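PDB 5VOL: putative esterase from Bacteroides intestinalis DSM 17393, which is a ferulic acid esterase of carbohydrate esterase family 1 that acts alongside xylanases on arabinoxylan and binds calcium. Local coordinates for residues C[217-222]-C[227-232]; C[246-251]-C[257-262]. All blocks are in the same frame, centred on the assembly; numbering follows the deposited sequence.

Contact 1 (C[217-222]-C[227-232]). With CA (calcium ion), chain Q.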
loop_
_atom_site.group_PDB
_atom_site.type_symbol
_atom_site.label_atom_id
_atom_site.label_comp_id
_atom_site.label_asym_id
_atom_site.label_seq_id
_atom_site.Cartn_x
_atom_site.Cartn_y
_atom_site.Cartn_z
ATOM N N VAL C 217 -16.443 6.156 1.940
ATOM C CA VAL C 217 -16.423 6.273 3.397
ATOM C C VAL C 217 -15.188 5.578 3.975
ATOM O O VAL C 217 -14.947 4.392 3.720
ATOM C CB VAL C 217 -17.703 5.685 4.001
ATOM C CG1 VAL C 217 -17.640 5.693 5.528
ATOM C CG2 VAL C 217 -18.918 6.479 3.479
ATOM N N ASP C 218 -14.415 6.320 4.765
ATOM C CA ASP C 218 -13.091 5.878 5.222
ATOM C C ASP C 218 -12.940 6.175 6.714
ATOM O O ASP C 218 -12.895 7.344 7.085
ATOM C CB ASP C 218 -12.018 6.610 4.405
ATOM C CG ASP C 218 -10.608 6.166 4.707
ATOM O OD1 ASP C 218 -10.396 5.120 5.361
ATOM O OD2 ASP C 218 -9.691 6.881 4.244
ATOM N N CYS C 219 -12.866 5.135 7.556
ATOM C CA CYS C 219 -12.864 5.314 9.026
ATOM C C CYS C 219 -12.090 4.200 9.736
ATOM O O CYS C 219 -12.253 3.021 9.410
ATOM C CB CYS C 219 -14.298 5.364 9.557
ATOM S SG CYS C 219 -14.447 5.740 11.348
ATOM N N GLY C 220 -11.249 4.576 10.700
ATOM C CA GLY C 220 -10.305 3.655 11.313
ATOM C C GLY C 220 -10.916 2.661 12.278
ATOM O O GLY C 220 -11.948 2.934 12.891
ATOM N N ASP C 221 -10.258 1.521 12.462
ATOM C CA ASP C 221 -10.822 0.486 13.318
ATOM C C ASP C 221 -10.863 0.914 14.790
ATOM O O ASP C 221 -11.670 0.389 15.559
ATOM C CB ASP C 221 -10.073 -0.860 13.141
ATOM C CG ASP C 221 -8.631 -0.846 13.647
ATOM O OD1 ASP C 221 -8.001 0.223 13.743
ATOM O OD2 ASP C 221 -8.113 -1.961 13.918
ATOM N N ASP C 222 -10.043 1.887 15.175
ATOM C CA ASP C 222 -10.018 2.325 16.570
ATOM C C ASP C 222 -10.725 3.672 16.795
ATOM O O ASP C 222 -10.585 4.279 17.851
ATOM C CB ASP C 222 -8.575 2.416 17.079
ATOM C CG ASP C 222 -7.810 1.118 16.898
ATOM O OD1 ASP C 222 -8.330 0.048 17.293
ATOM O OD2 ASP C 222 -6.693 1.174 16.339
ATOM N N ASP C 227 -18.695 3.100 14.598
ATOM C CA ASP C 227 -20.012 2.474 14.630
ATOM C C ASP C 227 -21.055 3.249 13.815
ATOM O O ASP C 227 -21.888 2.636 13.132
ATOM C CB ASP C 227 -20.473 2.294 16.084
ATOM C CG ASP C 227 -19.817 1.094 16.756
ATOM O OD1 ASP C 227 -18.994 0.407 16.101
ATOM O OD2 ASP C 227 -20.115 0.830 17.942
ATOM N N ARG C 228 -21.011 4.579 13.858
ATOM C CA ARG C 228 -21.948 5.377 13.066
ATOM C C ARG C 228 -21.638 5.321 11.568
ATOM O O ARG C 228 -22.541 5.421 10.737
ATOM C CB ARG C 228 -21.946 6.837 13.514
ATOM C CG ARG C 228 -22.499 7.064 14.909
ATOM C CD ARG C 228 -23.880 6.473 15.073
ATOM N NE ARG C 228 -24.537 6.970 16.289
ATOM C CZ ARG C 228 -25.431 6.281 16.990
ATOM N NH1 ARG C 228 -25.786 5.058 16.608
ATOM N NH2 ARG C 228 -25.969 6.813 18.084
ATOM N N ASN C 229 -20.359 5.218 11.221
ATOM C CA ASN C 229 -19.990 5.142 9.804
ATOM C C ASN C 229 -20.421 3.797 9.242
ATOM O O ASN C 229 -20.811 3.689 8.080
ATOM C CB ASN C 229 -18.488 5.371 9.614
ATOM C CG ASN C 229 -18.139 6.830 9.565
ATOM O OD1 ASN C 229 -18.331 7.487 8.540
ATOM N ND2 ASN C 229 -17.679 7.373 10.694
ATOM N N ILE C 230 -20.368 2.778 10.089
ATOM C CA ILE C 230 -20.844 1.461 9.721
ATOM C C ILE C 230 -22.340 1.509 9.439
ATOM O O ILE C 230 -22.811 0.954 8.437
ATOM C CB ILE C 230 -20.532 0.421 10.824
ATOM C CG1 ILE C 230 -19.038 0.060 10.799
ATOM C CG2 ILE C 230 -21.406 -0.807 10.650
ATOM C CD1 ILE C 230 -18.576 -0.839 11.959
ATOM N N GLU C 231 -23.094 2.178 10.310
ATOM C CA GLU C 231 -24.534 2.291 10.107
ATOM C C GLU C 231 -24.842 3.029 8.817
ATOM O O GLU C 231 -25.781 2.684 8.098
ATOM C CB GLU C 231 -25.211 3.022 11.282
ATOM C CG GLU C 231 -25.131 2.316 12.608
ATOM C CD GLU C 231 -25.672 3.197 13.736
ATOM O OE1 GLU C 231 -26.621 3.975 13.488
ATOM O OE2 GLU C 231 -25.132 3.129 14.851
ATOM N N PHE C 232 -24.077 4.073 8.532
ATOM C CA PHE C 232 -24.273 4.792 7.287
ATOM C C PHE C 232 -24.020 3.868 6.095
ATOM O O PHE C 232 -24.815 3.813 5.150
ATOM C CB PHE C 232 -23.347 6.001 7.214
ATOM C CG PHE C 232 -23.381 6.703 5.891
ATOM C CD1 PHE C 232 -24.319 7.690 5.638
ATOM C CD2 PHE C 232 -22.479 6.369 4.891
ATOM C CE1 PHE C 232 -24.351 8.338 4.415
ATOM C CE2 PHE C 232 -22.503 7.015 3.672
ATOM C CZ PHE C 232 -23.438 7.997 3.431
HETATM CA CA CA Q . -6.139 -0.946 14.932
HETATM O O HOH W 1 -7.294 -2.272 16.889
HETATM O O HOH W 2 -4.153 -0.503 16.458
#
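C219, just past the end of strand 214-218, and N229 of helix 226-238 are the closest backbone pair, with 7.2 Å between their CA atoms. Four buried side chains make the contact: V217 and C219 from 217-222, N229 and F232 from the helix. V217 reaches two partners with its two methyls. With CG1 anti to the backbone N (chi1 175°), this methyl faces N229 and CG2 faces F232. CG1 of V217 lies 3.6 Å from OD1 of N229. CG2 of V217 meets the F232 ring obliquely, 3.6 Å from CE2 and a little farther from CD2. The F232 side chain also packs on C195, V196 and V199 of helix 195-200. With both methyls of V217 gone, as in an alanine here, a gap is likely to open between the strand and the helix, and the F232 ring and the N229 amide would probably lose their neighbour on this side.

The amide of N229 is turned with OD1 to V217 and ND2 to C219. SG of C219 stands 3.7 Å from ND2 of N229, a van der Waals contact. The hydrogen bonds of this ND2 go to the backbone oxygens of L225 and A164, which fix the amide's rotation. The contact belongs to the beta-alpha-beta unit formed by strand 214-218, helix 226-238 and strand 244-246, near the edge of the alpha/beta-hydrolase sheet. C219 also borders a probable Ser-His-Asp triad.

Beyond the strand the chain turns to the calcium ion. D221 grips the metal with both carboxylate oxygens, OD1 at 2.5 Å and OD2 at 2.4 Å from the calcium. D222 gives OD2 alone, 2.6 Å from the calcium, while its OD1 accepts a hydrogen bond from a metal-bound water.

Contact 2 (C[246-251]-C[257-262]). With CA (calcium ion), chain Q.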
loop_
_atom_site.group_PDB
_atom_site.type_symbol
_atom_site.label_atom_id
_atom_site.label_comp_id
_atom_site.label_asym_id
_atom_site.label_seq_id
_atom_site.Cartn_x
_atom_site.Cartn_y
_atom_site.Cartn_z
ATOM N N ARG C 246 -13.971 1.767 3.546
ATOM C CA ARG C 246 -12.692 1.247 4.026
ATOM C C ARG C 246 -12.571 1.439 5.519
ATOM O O ARG C 246 -12.842 2.512 6.026
ATOM C CB ARG C 246 -11.500 1.935 3.344
ATOM C CG ARG C 246 -11.581 1.959 1.805
ATOM C CD ARG C 246 -11.264 0.606 1.144
ATOM N NE ARG C 246 -11.365 0.771 -0.302
ATOM C CZ ARG C 246 -12.475 0.560 -1.003
ATOM N NH1 ARG C 246 -13.572 0.120 -0.398
ATOM N NH2 ARG C 246 -12.487 0.779 -2.315
ATOM N N VAL C 247 -12.131 0.397 6.209
ATOM C CA VAL C 247 -11.766 0.526 7.607
ATOM C C VAL C 247 -10.287 0.183 7.640
ATOM O O VAL C 247 -9.918 -0.968 7.430
ATOM C CB VAL C 247 -12.577 -0.408 8.513
ATOM C CG1 VAL C 247 -12.088 -0.314 9.970
ATOM C CG2 VAL C 247 -14.086 -0.106 8.389
ATOM N N ARG C 248 -9.451 1.200 7.825
ATOM C CA ARG C 248 -8.011 1.003 7.899
ATOM C C ARG C 248 -7.551 1.034 9.350
ATOM O O ARG C 248 -8.335 1.371 10.239
ATOM C CB ARG C 248 -7.294 2.065 7.078
ATOM C CG ARG C 248 -7.769 2.081 5.621
ATOM C CD ARG C 248 -7.021 3.118 4.801
ATOM N NE ARG C 248 -7.450 4.490 5.065
ATOM C CZ ARG C 248 -6.686 5.438 5.597
ATOM N NH1 ARG C 248 -5.444 5.175 5.975
ATOM N NH2 ARG C 248 -7.168 6.664 5.755
ATOM N N ASP C 249 -6.294 0.675 9.596
ATOM C CA ASP C 249 -5.740 0.795 10.944
ATOM C C ASP C 249 -5.725 2.267 11.401
ATOM O O ASP C 249 -5.277 3.150 10.675
ATOM C CB ASP C 249 -4.325 0.218 11.002
ATOM C CG ASP C 249 -3.796 0.092 12.436
ATOM O OD1 ASP C 249 -4.598 -0.150 13.366
ATOM O OD2 ASP C 249 -2.574 0.221 12.630
ATOM N N GLY C 250 -6.203 2.519 12.613
ATOM C CA GLY C 250 -6.019 3.825 13.211
ATOM C C GLY C 250 -7.233 4.419 13.894
ATOM O O GLY C 250 -8.313 3.839 13.911
ATOM N N GLY C 251 -7.049 5.612 14.443
ATOM C CA GLY C 251 -8.126 6.288 15.138
ATOM C C GLY C 251 -8.428 7.671 14.601
ATOM O O GLY C 251 -8.214 7.969 13.425
ATOM N N TRP C 257 -5.960 11.092 8.500
ATOM C CA TRP C 257 -6.587 12.051 7.588
ATOM C C TRP C 257 -5.596 12.471 6.514
ATOM O O TRP C 257 -5.963 12.622 5.355
ATOM C CB TRP C 257 -7.133 13.257 8.378
ATOM C CG TRP C 257 -8.179 12.798 9.353
ATOM C CD1 TRP C 257 -9.112 11.816 9.142
ATOM C CD2 TRP C 257 -8.359 13.231 10.712
ATOM N NE1 TRP C 257 -9.858 11.623 10.278
ATOM C CE2 TRP C 257 -9.419 12.478 11.254
ATOM C CE3 TRP C 257 -7.729 14.180 11.518
ATOM C CZ2 TRP C 257 -9.869 12.650 12.574
ATOM C CZ3 TRP C 257 -8.181 14.355 12.832
ATOM C CH2 TRP C 257 -9.236 13.597 13.338
ATOM N N HIS C 258 -4.324 12.600 6.876
ATOM C CA HIS C 258 -3.304 12.829 5.851
ATOM C C HIS C 258 -3.203 11.642 4.860
ATOM O O HIS C 258 -3.185 11.826 3.639
ATOM C CB HIS C 258 -1.942 13.090 6.502
ATOM C CG HIS C 258 -0.784 12.858 5.584
ATOM N ND1 HIS C 258 -0.063 11.677 5.567
ATOM C CD2 HIS C 258 -0.211 13.652 4.649
ATOM C CE1 HIS C 258 0.880 11.749 4.651
ATOM N NE2 HIS C 258 0.819 12.943 4.083
ATOM N N SER C 259 -3.133 10.424 5.384
ATOM C CA SER C 259 -3.044 9.256 4.519
ATOM C C SER C 259 -4.331 9.096 3.687
ATOM O O SER C 259 -4.287 8.606 2.563
ATOM C CB SER C 259 -2.747 7.994 5.341
ATOM O OG SER C 259 -3.804 7.702 6.233
ATOM N N ALA C 260 -5.467 9.554 4.222
ATOM C CA ALA C 260 -6.727 9.507 3.485
ATOM C C ALA C 260 -6.663 10.319 2.190
ATOM O O ALA C 260 -7.298 9.971 1.191
ATOM C CB ALA C 260 -7.899 10.015 4.383
ATOM N N LEU C 261 -5.896 11.401 2.198
ATOM C CA LEU C 261 -5.731 12.216 0.992
ATOM C C LEU C 261 -5.233 11.429 -0.199
ATOM O O LEU C 261 -5.597 11.723 -1.333
ATOM C CB LEU C 261 -4.759 13.365 1.246
ATOM C CG LEU C 261 -5.329 14.589 1.939
ATOM C CD1 LEU C 261 -4.214 15.608 2.097
ATOM C CD2 LEU C 261 -6.475 15.176 1.102
ATOM N N TYR C 262 -4.376 10.441 0.060
ATOM C CA TYR C 262 -3.802 9.637 -1.005
ATOM C C TYR C 262 -4.842 8.737 -1.662
ATOM O O TYR C 262 -4.638 8.254 -2.776
ATOM C CB TYR C 262 -2.618 8.809 -0.466
ATOM C CG TYR C 262 -1.335 9.614 -0.373
ATOM C CD1 TYR C 262 -0.490 9.714 -1.468
ATOM C CD2 TYR C 262 -0.980 10.293 0.799
ATOM C CE1 TYR C 262 0.676 10.441 -1.411
ATOM C CE2 TYR C 262 0.196 11.038 0.869
ATOM C CZ TYR C 262 1.018 11.099 -0.250
ATOM O OH TYR C 262 2.187 11.813 -0.234
HETATM CA CA CA Q . -6.139 -0.946 14.932
HETATM O O HOH W 2 -4.153 -0.503 16.458
HETATM O O HOH W 1 -7.294 -2.272 16.889
#
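R248 points its guanidinium at the helix, and S259 meets it at the edge. NH1 of R248 donates to OG of S259 at 3.0 Å, with an N-H...O angle of 152°. The hydroxyl lies near the guanidinium plane but is tilted 18° from it. A bend at the third torsion of R248 (chi3 -75°) turns the guanidinium so that NH1 faces S259 and NH2 faces A260. OG of S259 is also hydrogen-bonded to the backbone oxygens of E255 and Y256, one turn back.

The other terminal nitrogen, NH2 of R248, lies 3.7 Å from CB of A260. CA of A260 lies oblique to the guanidinium. This NH2 also forms a salt bridge with D218 and a hydrogen bond to the Y256 carbonyl, and R248 makes a cation-pi contact with the Y256 ring. Several partners thus hold the guanidinium in place.

Next in the chain, D249 turns to the calcium ion, with OD1 2.3 Å from the metal. D221 and D222 bind the same ion, as does Q244 of a neighbouring subunit. The arrangement is that of a metal-binding loop leading from an edge strand to the C-terminal helix of an alpha/beta-hydrolase fold.

How the contacts relate
Contact 1 precedes contact 2 along the chain, and their centres are 11 Å apart. Strands 214-218 and 244-246 are parallel neighbours at one edge of the main sheet. Helix 226-238 connects them, and helix 254-271 follows. The strands pair through R246 N and V217 O, 2.8 Å apart, and the loops beyond them meet again where D222 N lies 2.9 Å from G250 O, both probable hydrogen bonds. The two contacts share one calcium ion and its two waters. Q244 of a second subunit also binds this calcium, so the ion bridges the two chains at this edge of the sheet.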